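PDB 2EKM: adenosine monophosphate-protein transferase from Sulfolobus tokodaii, which is of unestablished function but belongs to the adenosine-specific kinase family and may transfer adenosine monophosphate to proteins. Local coordinates for residues 31-36 / 59-64. Residues are numbered along the deposited sequence; the frame is centred on the assembly and turned at random.
Sequences DLYETL and RWDGND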
loop_
_atom_site.group_PDB
_atom_site.type_symbol
_atom_site.label_atom_id
_atom_site.label_comp_id
_atom_site.label_asym_id
_atom_site.label_seq_id
_atom_site.Cartn_x
_atom_site.Cartn_y
_atom_site.Cartn_z
ATOM N N ASP A 31 3.875 13.029 -14.338
ATOM C CA ASP A 31 3.384 13.449 -13.033
ATOM C C ASP A 31 4.449 13.267 -11.951
ATOM O O ASP A 31 4.632 14.102 -11.075
ATOM C CB ASP A 31 2.149 12.613 -12.695
ATOM C CG ASP A 31 0.920 13.250 -13.328
ATOM O OD1 ASP A 31 1.100 14.053 -14.244
ATOM O OD2 ASP A 31 -0.191 12.939 -12.906
ATOM N N LEU A 32 5.176 12.159 -12.013
ATOM C CA LEU A 32 6.239 11.929 -11.040
ATOM C C LEU A 32 7.361 12.943 -11.287
ATOM O O LEU A 32 7.892 13.536 -10.349
ATOM C CB LEU A 32 6.768 10.494 -11.153
ATOM C CG LEU A 32 5.851 9.404 -10.580
ATOM C CD1 LEU A 32 6.410 8.020 -10.885
ATOM C CD2 LEU A 32 5.707 9.605 -9.075
ATOM N N TYR A 33 7.710 13.154 -12.552
ATOM C CA TYR A 33 8.768 14.102 -12.886
ATOM C C TYR A 33 8.415 15.484 -12.349
ATOM O O TYR A 33 9.237 16.145 -11.716
ATOM C CB TYR A 33 8.966 14.199 -14.407
ATOM C CG TYR A 33 9.889 15.337 -14.792
ATOM C CD1 TYR A 33 11.276 15.178 -14.774
ATOM C CD2 TYR A 33 9.375 16.608 -15.064
ATOM C CE1 TYR A 33 12.132 16.255 -15.007
ATOM C CE2 TYR A 33 10.221 17.695 -15.296
ATOM C CZ TYR A 33 11.596 17.511 -15.263
ATOM O OH TYR A 33 12.426 18.585 -15.460
ATOM N N GLU A 34 7.184 15.915 -12.613
ATOM C CA GLU A 34 6.715 17.221 -12.181
ATOM C C GLU A 34 6.730 17.451 -10.675
ATOM O O GLU A 34 7.228 18.474 -10.208
ATOM C CB GLU A 34 5.304 17.470 -12.725
ATOM C CG GLU A 34 5.275 17.808 -14.206
ATOM C CD GLU A 34 3.866 17.963 -14.758
ATOM O OE1 GLU A 34 2.969 18.413 -14.015
ATOM O OE2 GLU A 34 3.661 17.649 -15.946
ATOM N N THR A 35 6.193 16.504 -9.911
ATOM C CA THR A 35 6.141 16.672 -8.468
ATOM C C THR A 35 7.531 16.643 -7.821
ATOM O O THR A 35 7.761 17.300 -6.805
ATOM C CB THR A 35 5.201 15.612 -7.826
ATOM O OG1 THR A 35 4.786 16.067 -6.529
ATOM C CG2 THR A 35 5.900 14.259 -7.711
ATOM N N LEU A 36 8.460 15.891 -8.408
ATOM C CA LEU A 36 9.819 15.838 -7.879
ATOM C C LEU A 36 10.547 17.141 -8.228
ATOM O O LEU A 36 11.224 17.730 -7.385
ATOM C CB LEU A 36 10.574 14.635 -8.459
ATOM C CG LEU A 36 10.047 13.270 -7.997
ATOM C CD1 LEU A 36 10.762 12.135 -8.723
ATOM C CD2 LEU A 36 10.240 13.155 -6.490
ATOM N N ARG A 59 9.226 3.415 -19.453
ATOM C CA ARG A 59 9.129 4.845 -19.718
ATOM C C ARG A 59 9.947 5.563 -18.655
ATOM O O ARG A 59 9.922 5.182 -17.485
ATOM C CB ARG A 59 7.668 5.283 -19.673
ATOM C CG ARG A 59 6.779 4.491 -20.617
ATOM C CD ARG A 59 7.262 4.601 -22.055
ATOM N NE ARG A 59 6.348 3.943 -22.985
ATOM C CZ ARG A 59 6.083 4.389 -24.209
ATOM N NH1 ARG A 59 6.666 5.495 -24.656
ATOM N NH2 ARG A 59 5.225 3.738 -24.982
ATOM N N TRP A 60 10.665 6.610 -19.046
ATOM C CA TRP A 60 11.519 7.285 -18.083
ATOM C C TRP A 60 11.735 8.773 -18.284
ATOM O O TRP A 60 11.484 9.322 -19.357
ATOM C CB TRP A 60 12.887 6.606 -18.077
ATOM C CG TRP A 60 13.499 6.556 -19.455
ATOM C CD1 TRP A 60 13.331 5.576 -20.394
ATOM C CD2 TRP A 60 14.315 7.563 -20.069
ATOM N NE1 TRP A 60 13.991 5.911 -21.556
ATOM C CE2 TRP A 60 14.604 7.124 -21.383
ATOM C CE3 TRP A 60 14.828 8.792 -19.637
ATOM C CZ2 TRP A 60 15.387 7.873 -22.270
ATOM C CZ3 TRP A 60 15.610 9.541 -20.522
ATOM C CH2 TRP A 60 15.879 9.074 -21.823
ATOM N N ASP A 61 12.223 9.408 -17.223
ATOM C CA ASP A 61 12.549 10.828 -17.224
ATOM C C ASP A 61 13.327 11.116 -15.945
ATOM O O ASP A 61 13.509 10.228 -15.110
ATOM C CB ASP A 61 11.293 11.700 -17.267
ATOM C CG ASP A 61 11.551 13.058 -17.915
ATOM O OD1 ASP A 61 12.655 13.610 -17.732
ATOM O OD2 ASP A 61 10.647 13.575 -18.603
ATOM N N GLY A 62 13.786 12.352 -15.800
ATOM C CA GLY A 62 14.553 12.731 -14.627
ATOM C C GLY A 62 15.497 13.859 -14.997
ATOM O O GLY A 62 15.436 14.367 -16.114
ATOM N N ASN A 63 16.362 14.260 -14.069
ATOM C CA ASN A 63 17.315 15.334 -14.338
ATOM C C ASN A 63 18.745 14.888 -14.053
ATOM O O ASN A 63 19.648 15.715 -13.928
ATOM C CB ASN A 63 16.983 16.579 -13.500
ATOM C CG ASN A 63 17.070 16.322 -12.008
ATOM O OD1 ASN A 63 17.465 15.240 -11.572
ATOM N ND2 ASN A 63 16.701 17.323 -11.215
ATOM N N ASP A 64 18.940 13.576 -13.945
ATOM C CA ASP A 64 20.256 13.003 -13.689
ATOM C C ASP A 64 20.381 11.706 -14.478
ATOM O O ASP A 64 19.683 10.729 -14.208
ATOM C CB ASP A 64 20.453 12.714 -12.199
ATOM C CG ASP A 64 21.868 12.251 -11.881
ATOM O OD1 ASP A 64 22.204 11.088 -12.201
ATOM O OD2 ASP A 64 22.646 13.055 -11.323
#
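Tyr33 of helix 28-37 lays its ring beside Asp61 and Gly62 at the end of strand 57-62, an outermost strand, within this chain, of a five-stranded antiparallel sheet. Starting at CB, which heads toward the strand, the side chain sets CG anti to the backbone N (chi1 170°), carrying the ring out from the helix to the strand end. The CD1 side of the ring then does the touching. Tyr33 CD1 lies 3.6 Å from Asp61 OD1, and also comes to 3.9 Å from Gly62 N. One atom further, Tyr33 CE1 is 3.8 Å from Asp61 OD1. Tyr33 CE1 also lies 4.0 Å from Gly62 O, and is the last atom on the way to OH that meets segment 59-64. Ring and carboxylate are turned only 27° apart, yet the oxygen approaches the ring at a slant. A tyrosine suits this surface position because it is long enough to span from helix to strand; it also touches Ile47 on the adjoining strand.

Asp61 in turn is held by its own backbone neighbour: Gly62 N donates to the anti lone pair of Asp61 OD1 at 2.6 Å, with an N-H...O angle of 150°. Gly62 has a positive phi, where a CB would collide with the carbonyl O of Asp61, reason enough for a glycine. Arg151 of the second subunit also packs on Asp61, placing the contact near a subunit interface. With an alanine in place of Asp61, Gly62 N would probably lose this acceptor and the CD1 side of Tyr33 some of its packing. The 126 Å² buried here therefore joins the helix to the end of strand 57-62 by van der Waals contact, while one carboxylate oxygen, OD1, accepts the N-H of the next residue and also packs against the tyrosine.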